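Local coordinates for ferrichrome ABC transporter substrate-binding protein (Staphylococcus pseudintermedius, PDB 5FLY), which probably binds the iron-loaded siderophore ferrichrome at the cell surface and passes it to an ABC importer, at residues 84-89 and 102-107; 161-166 and 228-233; 171-176 and 193-198. All blocks are in the same frame, centred on the assembly; numbering follows the deposited sequence.

Contact 1: residues 84-89 and 102-107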
loop_
_atom_site.group_PDB
_atom_site.type_symbol
_atom_site.label_atom_id
_atom_site.label_comp_id
_atom_site.label_asym_id
_atom_site.label_seq_id
_atom_site.Cartn_x
_atom_site.Cartn_y
_atom_site.Cartn_z
ATOM N N LEU A 84 -8.857 10.869 18.491
ATOM C CA LEU A 84 -8.354 11.097 17.145
ATOM C C LEU A 84 -8.911 10.016 16.236
ATOM O O LEU A 84 -8.875 8.834 16.592
ATOM C CB LEU A 84 -6.811 11.084 17.120
ATOM C CG LEU A 84 -6.151 11.235 15.747
ATOM C CD1 LEU A 84 -6.442 12.591 15.138
ATOM C CD2 LEU A 84 -4.634 11.023 15.844
ATOM N N ILE A 85 -9.399 10.426 15.059
ATOM C CA ILE A 85 -9.912 9.511 14.044
ATOM C C ILE A 85 -9.117 9.691 12.758
ATOM O O ILE A 85 -8.856 10.816 12.370
ATOM C CB ILE A 85 -11.403 9.770 13.764
ATOM C CG1 ILE A 85 -12.227 9.563 15.044
ATOM C CG2 ILE A 85 -11.902 8.884 12.633
ATOM C CD1 ILE A 85 -13.619 10.161 14.977
ATOM N N ILE A 86 -8.699 8.579 12.145
ATOM C CA ILE A 86 -7.953 8.576 10.892
ATOM C C ILE A 86 -8.794 7.905 9.826
ATOM O O ILE A 86 -9.258 6.794 10.016
ATOM C CB ILE A 86 -6.601 7.806 10.997
ATOM C CG1 ILE A 86 -5.794 8.252 12.214
ATOM C CG2 ILE A 86 -5.792 7.939 9.689
ATOM C CD1 ILE A 86 -5.395 9.689 12.199
ATOM N N THR A 87 -9.006 8.586 8.704
ATOM C CA THR A 87 -9.759 7.996 7.602
ATOM C C THR A 87 -9.242 8.542 6.277
ATOM O O THR A 87 -8.166 9.150 6.229
ATOM C CB THR A 87 -11.289 8.256 7.744
ATOM O OG1 THR A 87 -12.003 7.412 6.827
ATOM C CG2 THR A 87 -11.638 9.739 7.546
ATOM N N TYR A 88 -9.985 8.289 5.203
ATOM C CA TYR A 88 -9.653 8.822 3.874
ATOM C C TYR A 88 -10.570 9.975 3.547
ATOM O O TYR A 88 -11.694 10.044 4.038
ATOM C CB TYR A 88 -9.814 7.785 2.758
ATOM C CG TYR A 88 -9.040 6.498 2.863
ATOM C CD1 TYR A 88 -7.674 6.444 2.623
ATOM C CD2 TYR A 88 -9.709 5.315 3.125
ATOM C CE1 TYR A 88 -7.000 5.241 2.692
ATOM C CE2 TYR A 88 -9.048 4.122 3.204
ATOM C CZ TYR A 88 -7.701 4.086 2.979
ATOM O OH TYR A 88 -7.086 2.863 3.065
ATOM N N ASN A 89 -10.119 10.867 2.680
ATOM C CA ASN A 89 -10.976 11.965 2.281
ATOM C C ASN A 89 -12.151 11.455 1.436
ATOM O O ASN A 89 -13.116 12.186 1.241
ATOM C CB ASN A 89 -10.162 13.052 1.552
ATOM C CG ASN A 89 -9.700 12.637 0.166
ATOM O OD1 ASN A 89 -9.617 11.454 -0.146
ATOM N ND2 ASN A 89 -9.372 13.627 -0.664
ATOM N N PRO A 102 -11.275 15.042 16.712
ATOM C CA PRO A 102 -10.356 15.487 15.656
ATOM C C PRO A 102 -10.147 14.382 14.631
ATOM O O PRO A 102 -9.855 13.243 15.009
ATOM C CB PRO A 102 -9.073 15.799 16.422
ATOM C CG PRO A 102 -9.557 16.230 17.759
ATOM C CD PRO A 102 -10.768 15.391 18.052
ATOM N N THR A 103 -10.323 14.720 13.357
ATOM C CA THR A 103 -10.334 13.740 12.279
ATOM C C THR A 103 -9.363 14.161 11.184
ATOM O O THR A 103 -9.445 15.286 10.669
ATOM C CB THR A 103 -11.755 13.569 11.685
ATOM O OG1 THR A 103 -12.621 12.954 12.657
ATOM C CG2 THR A 103 -11.727 12.700 10.420
ATOM N N ILE A 104 -8.432 13.265 10.858
ATOM C CA ILE A 104 -7.560 13.423 9.694
ATOM C C ILE A 104 -8.046 12.505 8.588
ATOM O O ILE A 104 -7.931 11.274 8.671
ATOM C CB ILE A 104 -6.084 13.109 9.997
ATOM C CG1 ILE A 104 -5.600 13.901 11.214
ATOM C CG2 ILE A 104 -5.217 13.461 8.826
ATOM C CD1 ILE A 104 -4.302 13.408 11.752
ATOM N N ALA A 105 -8.599 13.128 7.554
ATOM C CA ALA A 105 -9.095 12.425 6.390
ATOM C C ALA A 105 -8.083 12.582 5.261
ATOM O O ALA A 105 -8.098 13.538 4.483
ATOM C CB ALA A 105 -10.442 12.947 6.000
ATOM N N PHE A 106 -7.169 11.629 5.212
ATOM C CA PHE A 106 -6.070 11.684 4.269
ATOM C C PHE A 106 -6.502 11.619 2.812
ATOM O O PHE A 106 -7.302 10.767 2.416
ATOM C CB PHE A 106 -5.103 10.538 4.521
ATOM C CG PHE A 106 -4.152 10.774 5.665
ATOM C CD1 PHE A 106 -2.999 11.515 5.474
ATOM C CD2 PHE A 106 -4.410 10.243 6.916
ATOM C CE1 PHE A 106 -2.123 11.747 6.530
ATOM C CE2 PHE A 106 -3.537 10.445 7.961
ATOM C CZ PHE A 106 -2.397 11.212 7.769
ATOM N N ASP A 107 -5.920 12.524 2.033
ATOM C CA ASP A 107 -5.885 12.423 0.569
ATOM C C ASP A 107 -4.688 11.525 0.281
ATOM O O ASP A 107 -3.541 11.983 0.226
ATOM C CB ASP A 107 -5.759 13.815 -0.081
ATOM C CG ASP A 107 -5.958 13.819 -1.613
ATOM O OD1 ASP A 107 -5.904 12.799 -2.329
ATOM O OD2 ASP A 107 -6.136 14.930 -2.118
#

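Contact 2: residues 161-166 and 228-233. With 7PG (2,5,8,11,14,17,20,23-octaoxapentacosan-25-ol), chain P.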
loop_
_atom_site.group_PDB
_atom_site.type_symbol
_atom_site.label_atom_id
_atom_site.label_comp_id
_atom_site.label_asym_id
_atom_site.label_seq_id
_atom_site.Cartn_x
_atom_site.Cartn_y
_atom_site.Cartn_z
ATOM N N PHE A 161 -0.092 -6.573 -12.582
ATOM C CA PHE A 161 -1.523 -6.738 -12.775
ATOM C C PHE A 161 -2.174 -7.269 -11.495
ATOM O O PHE A 161 -1.550 -8.016 -10.728
ATOM C CB PHE A 161 -1.819 -7.687 -13.924
ATOM C CG PHE A 161 -1.407 -7.166 -15.290
ATOM C CD1 PHE A 161 -1.906 -5.968 -15.803
ATOM C CD2 PHE A 161 -0.538 -7.910 -16.075
ATOM C CE1 PHE A 161 -1.521 -5.527 -17.076
ATOM C CE2 PHE A 161 -0.150 -7.475 -17.334
ATOM C CZ PHE A 161 -0.645 -6.285 -17.838
ATOM N N GLU A 162 -3.416 -6.864 -11.242
ATOM C CA GLU A 162 -4.215 -7.539 -10.219
ATOM C C GLU A 162 -5.506 -8.065 -10.814
ATOM O O GLU A 162 -6.222 -7.343 -11.510
ATOM C CB GLU A 162 -4.542 -6.616 -9.040
ATOM C CG GLU A 162 -5.493 -7.269 -8.028
ATOM C CD GLU A 162 -5.662 -6.485 -6.744
ATOM O OE1 GLU A 162 -5.188 -5.323 -6.666
ATOM O OE2 GLU A 162 -6.274 -7.042 -5.808
ATOM N N ASP A 163 -5.772 -9.331 -10.514
ATOM C CA ASP A 163 -7.012 -10.029 -10.843
ATOM C C ASP A 163 -7.969 -9.859 -9.658
ATOM O O ASP A 163 -7.732 -10.391 -8.572
ATOM C CB ASP A 163 -6.683 -11.507 -11.151
ATOM C CG ASP A 163 -7.900 -12.433 -11.124
ATOM O OD1 ASP A 163 -8.941 -12.088 -11.717
ATOM O OD2 ASP A 163 -7.787 -13.542 -10.535
ATOM N N PHE A 164 -9.024 -9.067 -9.843
ATOM C CA PHE A 164 -9.944 -8.774 -8.757
ATOM C C PHE A 164 -11.360 -8.600 -9.288
ATOM O O PHE A 164 -11.590 -7.791 -10.182
ATOM C CB PHE A 164 -9.518 -7.510 -8.007
ATOM C CG PHE A 164 -10.441 -7.151 -6.884
ATOM C CD1 PHE A 164 -10.323 -7.772 -5.659
ATOM C CD2 PHE A 164 -11.449 -6.207 -7.064
ATOM C CE1 PHE A 164 -11.178 -7.464 -4.624
ATOM C CE2 PHE A 164 -12.310 -5.889 -6.018
ATOM C CZ PHE A 164 -12.168 -6.514 -4.803
ATOM N N ASP A 165 -12.284 -9.379 -8.729
ATOM C CA ASP A 165 -13.694 -9.382 -9.128
ATOM C C ASP A 165 -13.864 -9.426 -10.650
ATOM O O ASP A 165 -14.686 -8.700 -11.233
ATOM C CB ASP A 165 -14.413 -8.168 -8.534
ATOM C CG ASP A 165 -14.576 -8.256 -7.022
ATOM O OD1 ASP A 165 -14.192 -9.295 -6.427
ATOM O OD2 ASP A 165 -15.124 -7.289 -6.423
ATOM N N LYS A 166 -13.074 -10.291 -11.278
ATOM C CA LYS A 166 -13.170 -10.603 -12.707
ATOM C C LYS A 166 -12.754 -9.434 -13.593
ATOM O O LYS A 166 -13.008 -9.439 -14.799
ATOM C CB LYS A 166 -14.588 -11.055 -13.061
ATOM C CG LYS A 166 -15.088 -12.222 -12.204
ATOM C CD LYS A 166 -14.182 -13.445 -12.325
ATOM C CE LYS A 166 -14.827 -14.651 -11.686
ATOM N NZ LYS A 166 -13.951 -15.859 -11.709
ATOM N N ALA A 228 -9.117 -19.365 -9.129
ATOM C CA ALA A 228 -8.565 -20.131 -10.242
ATOM C C ALA A 228 -7.688 -19.225 -11.084
ATOM O O ALA A 228 -7.735 -18.004 -10.934
ATOM C CB ALA A 228 -9.667 -20.730 -11.098
ATOM N N GLN A 229 -6.877 -19.814 -11.954
ATOM C CA GLN A 229 -6.041 -19.013 -12.851
ATOM C C GLN A 229 -6.844 -17.904 -13.527
ATOM O O GLN A 229 -7.931 -18.166 -14.038
ATOM C CB GLN A 229 -5.407 -19.879 -13.931
ATOM C CG GLN A 229 -4.478 -19.105 -14.846
ATOM C CD GLN A 229 -3.835 -19.980 -15.892
ATOM O OE1 GLN A 229 -4.427 -20.968 -16.335
ATOM N NE2 GLN A 229 -2.610 -19.635 -16.281
ATOM N N PRO A 230 -6.311 -16.667 -13.554
ATOM C CA PRO A 230 -7.025 -15.585 -14.235
ATOM C C PRO A 230 -7.181 -15.855 -15.722
ATOM O O PRO A 230 -6.297 -16.435 -16.370
ATOM C CB PRO A 230 -6.131 -14.359 -13.988
ATOM C CG PRO A 230 -5.360 -14.701 -12.801
ATOM C CD PRO A 230 -5.082 -16.161 -12.921
ATOM N N GLU A 231 -8.310 -15.419 -16.269
ATOM C CA GLU A 231 -8.609 -15.683 -17.659
ATOM C C GLU A 231 -7.543 -15.080 -18.584
ATOM O O GLU A 231 -7.214 -15.667 -19.619
ATOM C CB GLU A 231 -9.996 -15.142 -18.010
ATOM C CG GLU A 231 -11.118 -15.676 -17.122
ATOM C CD GLU A 231 -11.231 -17.207 -17.137
ATOM O OE1 GLU A 231 -10.833 -17.834 -18.150
ATOM O OE2 GLU A 231 -11.718 -17.779 -16.130
ATOM N N PHE A 232 -6.970 -13.937 -18.196
ATOM C CA PHE A 232 -6.053 -13.226 -19.082
ATOM C C PHE A 232 -4.698 -13.925 -19.199
ATOM O O PHE A 232 -3.904 -13.572 -20.068
ATOM C CB PHE A 232 -5.877 -11.757 -18.648
ATOM C CG PHE A 232 -5.064 -11.544 -17.390
ATOM C CD1 PHE A 232 -3.680 -11.538 -17.437
ATOM C CD2 PHE A 232 -5.688 -11.248 -16.181
ATOM C CE1 PHE A 232 -2.923 -11.323 -16.292
ATOM C CE2 PHE A 232 -4.939 -11.010 -15.028
ATOM C CZ PHE A 232 -3.554 -11.049 -15.088
ATOM N N GLN A 233 -4.441 -14.931 -18.365
ATOM C CA GLN A 233 -3.203 -15.690 -18.481
ATOM C C GLN A 233 -3.324 -16.907 -19.417
ATOM O O GLN A 233 -2.358 -17.650 -19.611
ATOM C CB GLN A 233 -2.737 -16.149 -17.104
ATOM C CG GLN A 233 -2.340 -15.015 -16.161
ATOM C CD GLN A 233 -1.766 -15.542 -14.875
ATOM O OE1 GLN A 233 -1.806 -16.747 -14.624
ATOM N NE2 GLN A 233 -1.227 -14.647 -14.045
HETATM C C2 7PG P . -8.114 -3.032 -0.735
HETATM O O1 7PG P . -8.556 -4.207 -1.357
HETATM C C3 7PG P . -8.371 -4.205 -2.743
HETATM C C4 7PG P . -9.685 -3.878 -3.446
HETATM O O2 7PG P . -9.627 -4.222 -4.805
HETATM C C5 7PG P . -8.542 -3.681 -5.499
HETATM C C6 7PG P . -8.923 -3.300 -6.926
HETATM O O3 7PG P . -8.210 -2.155 -7.309
HETATM C C7 7PG P . -8.777 -0.923 -6.958
HETATM C C8 7PG P . -7.736 0.182 -7.152
HETATM O O4 7PG P . -8.178 1.436 -6.693
HETATM C C9 7PG P . -8.524 1.472 -5.343
HETATM C C10 7PG P . -8.345 2.849 -4.701
HETATM O O5 7PG P . -8.010 2.620 -3.355
HETATM C C11 7PG P . -7.500 3.696 -2.614
HETATM C C12 7PG P . -6.702 3.150 -1.425
HETATM O O6 7PG P . -5.359 3.555 -1.506
HETATM C C13 7PG P . -4.436 2.635 -2.023
HETATM C C14 7PG P . -4.236 1.483 -1.044
HETATM O O7 7PG P . -2.870 1.189 -0.975
HETATM C C15 7PG P . -2.437 0.657 0.249
HETATM O O HOH W 1 -9.294 -15.817 -11.127
HETATM O O HOH W 2 -10.128 -14.040 -13.701
HETATM O O HOH W 3 -13.829 -16.488 -14.719
#

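Contact 3: residues 171-176 and 193-198. With 7PG (2,5,8,11,14,17,20,23-octaoxapentacosan-25-ol), chain P.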
loop_
_atom_site.group_PDB
_atom_site.type_symbol
_atom_site.label_atom_id
_atom_site.label_comp_id
_atom_site.label_asym_id
_atom_site.label_seq_id
_atom_site.Cartn_x
_atom_site.Cartn_y
_atom_site.Cartn_z
ATOM N N TYR A 171 -0.935 -0.926 -11.825
ATOM C CA TYR A 171 -0.592 0.109 -10.835
ATOM C C TYR A 171 0.558 1.021 -11.208
ATOM O O TYR A 171 1.468 0.636 -11.950
ATOM C CB TYR A 171 -0.314 -0.577 -9.494
ATOM C CG TYR A 171 -1.550 -1.302 -9.059
ATOM C CD1 TYR A 171 -2.656 -0.590 -8.620
ATOM C CD2 TYR A 171 -1.657 -2.683 -9.178
ATOM C CE1 TYR A 171 -3.822 -1.232 -8.270
ATOM C CE2 TYR A 171 -2.823 -3.333 -8.830
ATOM C CZ TYR A 171 -3.903 -2.596 -8.372
ATOM O OH TYR A 171 -5.082 -3.202 -8.019
ATOM N N GLY A 172 0.444 2.264 -10.742
ATOM C CA GLY A 172 1.537 3.214 -10.747
ATOM C C GLY A 172 2.568 2.894 -9.676
ATOM O O GLY A 172 2.544 1.813 -9.093
ATOM N N LYS A 173 3.471 3.834 -9.387
ATOM C CA LYS A 173 4.589 3.527 -8.499
ATOM C C LYS A 173 4.249 3.524 -7.004
ATOM O O LYS A 173 5.075 3.107 -6.196
ATOM C CB LYS A 173 5.742 4.502 -8.757
ATOM C CG LYS A 173 6.294 4.400 -10.177
ATOM C CD LYS A 173 7.598 5.192 -10.348
ATOM C CE LYS A 173 8.198 4.995 -11.743
ATOM N NZ LYS A 173 7.314 5.577 -12.805
ATOM N N ASN A 174 3.052 3.954 -6.620
ATOM C CA ASN A 174 2.725 4.051 -5.194
ATOM C C ASN A 174 1.249 3.748 -4.933
ATOM O O ASN A 174 0.526 4.590 -4.387
ATOM C CB ASN A 174 3.101 5.463 -4.679
ATOM C CG ASN A 174 3.382 5.509 -3.175
ATOM O OD1 ASN A 174 4.540 5.530 -2.751
ATOM N ND2 ASN A 174 2.333 5.581 -2.372
ATOM N N TRP A 175 0.804 2.546 -5.304
ATOM C CA TRP A 175 -0.571 2.132 -5.026
ATOM C C TRP A 175 -0.638 0.722 -4.432
ATOM O O TRP A 175 -1.581 -0.032 -4.675
ATOM C CB TRP A 175 -1.415 2.229 -6.297
ATOM C CG TRP A 175 -2.815 2.665 -5.989
ATOM C CD1 TRP A 175 -3.878 1.865 -5.702
ATOM C CD2 TRP A 175 -3.284 4.014 -5.879
ATOM N NE1 TRP A 175 -4.992 2.636 -5.438
ATOM C CE2 TRP A 175 -4.653 3.955 -5.544
ATOM C CE3 TRP A 175 -2.688 5.261 -6.060
ATOM C CZ2 TRP A 175 -5.429 5.099 -5.375
ATOM C CZ3 TRP A 175 -3.462 6.392 -5.900
ATOM C CH2 TRP A 175 -4.814 6.300 -5.549
ATOM N N GLY A 176 0.357 0.371 -3.626
ATOM C CA GLY A 176 0.404 -0.950 -3.039
ATOM C C GLY A 176 0.664 -2.011 -4.085
ATOM O O GLY A 176 1.207 -1.722 -5.145
ATOM N N ALA A 193 4.216 2.861 -21.493
ATOM C CA ALA A 193 2.773 2.889 -21.733
ATOM C C ALA A 193 2.008 2.763 -20.424
ATOM O O ALA A 193 0.941 3.356 -20.251
ATOM C CB ALA A 193 2.363 1.789 -22.691
ATOM N N LEU A 194 2.563 1.968 -19.518
ATOM C CA LEU A 194 1.967 1.728 -18.213
ATOM C C LEU A 194 2.100 2.979 -17.343
ATOM O O LEU A 194 1.167 3.367 -16.649
ATOM C CB LEU A 194 2.639 0.526 -17.546
ATOM C CG LEU A 194 2.175 0.208 -16.127
ATOM C CD1 LEU A 194 0.651 0.090 -16.049
ATOM C CD2 LEU A 194 2.835 -1.076 -15.633
ATOM N N ASP A 195 3.263 3.624 -17.405
ATOM C CA ASP A 195 3.471 4.890 -16.723
ATOM C C ASP A 195 2.402 5.893 -17.141
ATOM O O ASP A 195 1.725 6.483 -16.288
ATOM C CB ASP A 195 4.877 5.433 -17.029
ATOM C CG ASP A 195 5.251 6.633 -16.179
ATOM O OD1 ASP A 195 4.578 6.911 -15.165
ATOM O OD2 ASP A 195 6.247 7.297 -16.528
ATOM N N ASP A 196 2.243 6.075 -18.446
ATOM C CA ASP A 196 1.278 7.043 -18.957
ATOM C C ASP A 196 -0.160 6.711 -18.549
ATOM O O ASP A 196 -0.924 7.612 -18.194
ATOM C CB ASP A 196 1.383 7.143 -20.479
ATOM C CG ASP A 196 2.685 7.780 -20.928
ATOM O OD1 ASP A 196 3.357 8.438 -20.101
ATOM O OD2 ASP A 196 3.034 7.625 -22.112
ATOM N N ALA A 197 -0.515 5.427 -18.579
ATOM C CA ALA A 197 -1.858 4.977 -18.211
ATOM C C ALA A 197 -2.156 5.088 -16.716
ATOM O O ALA A 197 -3.328 5.074 -16.337
ATOM C CB ALA A 197 -2.081 3.533 -18.665
ATOM N N THR A 198 -1.125 5.178 -15.870
ATOM C CA THR A 198 -1.341 5.198 -14.412
ATOM C C THR A 198 -0.943 6.511 -13.740
ATOM O O THR A 198 -1.128 6.679 -12.538
ATOM C CB THR A 198 -0.574 4.044 -13.701
ATOM O OG1 THR A 198 0.835 4.177 -13.914
ATOM C CG2 THR A 198 -1.056 2.689 -14.209
HETATM C C2 7PG P . -8.114 -3.032 -0.735
HETATM O O1 7PG P . -8.556 -4.207 -1.357
HETATM C C3 7PG P . -8.371 -4.205 -2.743
HETATM C C4 7PG P . -9.685 -3.878 -3.446
HETATM O O2 7PG P . -9.627 -4.222 -4.805
HETATM C C5 7PG P . -8.542 -3.681 -5.499
HETATM C C6 7PG P . -8.923 -3.300 -6.926
HETATM O O3 7PG P . -8.210 -2.155 -7.309
HETATM C C7 7PG P . -8.777 -0.923 -6.958
HETATM C C8 7PG P . -7.736 0.182 -7.152
HETATM O O4 7PG P . -8.178 1.436 -6.693
HETATM C C9 7PG P . -8.524 1.472 -5.343
HETATM C C10 7PG P . -8.345 2.849 -4.701
HETATM O O5 7PG P . -8.010 2.620 -3.355
HETATM C C11 7PG P . -7.500 3.696 -2.614
HETATM C C12 7PG P . -6.702 3.150 -1.425
HETATM O O6 7PG P . -5.359 3.555 -1.506
HETATM C C13 7PG P . -4.436 2.635 -2.023
HETATM C C14 7PG P . -4.236 1.483 -1.044
HETATM O O7 7PG P . -2.870 1.189 -0.975
HETATM C C15 7PG P . -2.437 0.657 0.249
#

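Contact 1: residues 84-89 and 102-107
Ile86 and Ile104 lie side by side on one face of a parallel strand pair, and their CD1 methyls meet at 3.9 Å. In Ile86, chi2 of -62° turns CD1 toward the neighbouring strand, near both CB and CD1 of Ile104. Leu84 adds its CD1 to the same row, 4.1 Å from Ile104 CD1. Further along, the CG2 methyl of Ile86 meets the edge of the Phe106 ring in its plane, 3.8 Å from CE2. Ile104 CG2 sits over one face of that ring, toward the rim. Helix 113-124 and strand 5-12 pack on this side.

The other face carries Ile85, two threonines and Ala105. Thr103 OG1 lies 3.6 Å from Ile85 CB, but its hydrogen bond goes to Ala101 O. Thr87 turns OG1 to Asp91 and leaves CG2 against Ala105 CB at 3.8 Å. Helix 94-100, the crossover of this beta-alpha-beta unit, covers the face.

Five backbone hydrogen bonds join the strands, from Ile85 N to Pro102 O through to Asn89 N to Phe106 O. The Thr87 N to Ile104 O bond is nearly straight, at 173°. The main chain thus supplies the polar pairing across the contact. The side chains meet mostly through methyl groups and a ring edge, so the backbone fixes the register while largely apolar groups fill the two faces.

Contact 2: residues 161-166 and 228-233
Phe161 and Phe232 meet obliquely, with ring planes at 66° and centroids 5.6 Å apart. The closest approach is not ring to ring. Phe232 CZ lies 4.0 Å from Phe161 CB, and Phe232 CE1 lies near Phe161 CD2. The CA-CB bond of Phe232 points from the 3-10 turn toward strand 158-164, and chi1 of 72° sets CG between the backbone N and the carbonyl carbon. Its ring also meets Trp238 edge-to-face, while Ile168 of the adjoining strand touches it.

Asp163, two residues along the strand from Phe161, has its CA-CB bond on the same side. Its CB lies at the edge of the Phe232 ring. The Asp163 side chain meets Pro230 at a slant, with Asp163 OD2 3.5 Å from Pro230 CG. This is a van der Waals contact, and water provides the polar link. One water bridges Asp163 OD2, at 2.8 Å, and Ala228 O, at 2.7 Å. A second donates to Asp163 OD1 and weakly accepts from Glu231 N. A third links Lys166 NZ to Glu231 OE2, a solvent-mediated pairing of opposite charges.

Glu162 and Phe164 point to the other side, into the ligand pocket. The 7PG atom O2 sits over the centre of the Phe164 ring, 3.2 Å above its plane, and Asp165 CG lies over the opposite face, toward the rim. Glu162 carries a salt bridge to Arg177 and a hydrogen bond to Trp258. A strand packed on one side and lining the cleft on the other fits the second lobe of a class III solute-binding protein.

Contact 3: residues 171-176 and 193-198
Gly172 and Thr198 bring their CA atoms to 5.1 Å, where the loop after strand 167-171 passes the C-terminal end of helix 192-198. The loop leads from the mixed sheet of one lobe of this class III solute-binding fold into the ligand pocket.

Thr198 does most of the touching. Thr198 CG2 lies 3.8 Å from Tyr171 C, the carbonyl carbon, and Thr198 OG1 is 3.4 Å from Gly172 CA. With OG1 between the backbone N and the carbonyl carbon (chi1 61°), the hydroxyl turns back along its own helix and donates to Leu194 O at 2.9 Å. CB, OG1 and CG2 all rest against the loop backbone. Leu194 adds its CD1, near Tyr171 O. A backbone hydrogen bond between Gly172 and Gly202 also holds the loop.

Lys173 reaches across the outside. Its chain is extended up to CE and bends at chi4 (66°), and NZ makes a long salt bridge to Asp195 OD1 at 3.9 Å. At that separation the link is probably a loose electrostatic one.

Tyr171 and Trp175 line the pocket, which here holds the polyether 7PG. Tyr171 points away from the helix. Its OH probably hydrogen-bonds to Glu162 OE1 while lying 3.4 Å from 7PG O3. Trp175 meets the Trp203 ring with planes at about 45°. 7PG touches the Trp175 indole at one face and at its edge: 7PG C13 lies 3.4 Å above the face, toward the rim, and 7PG C10 sits in plane at the edge, 3.4 Å from Trp175 NE1.

In the fold
Contact 1 belongs to the parallel sheet. Contacts 2 and 3 lie around the mixed sheet of the other lobe. Contacts 1 and 2 are on opposite sides of the chain's centre, about 33 Å apart between centres. Contact 1 is regular backbone pairing with largely buried side chains, though its end at Asn89 is exposed. Contacts 2 and 3 join loops to a strand or helix, with buried packing beside waters or a long salt bridge. They share the pocket: Glu162 of contact 2 and Tyr171 of contact 3 are probably hydrogen-bonded, and both contacts touch 7PG. Contact 1 only approaches the ligand: the Tyr88 side chain is about 5 Å from 7PG.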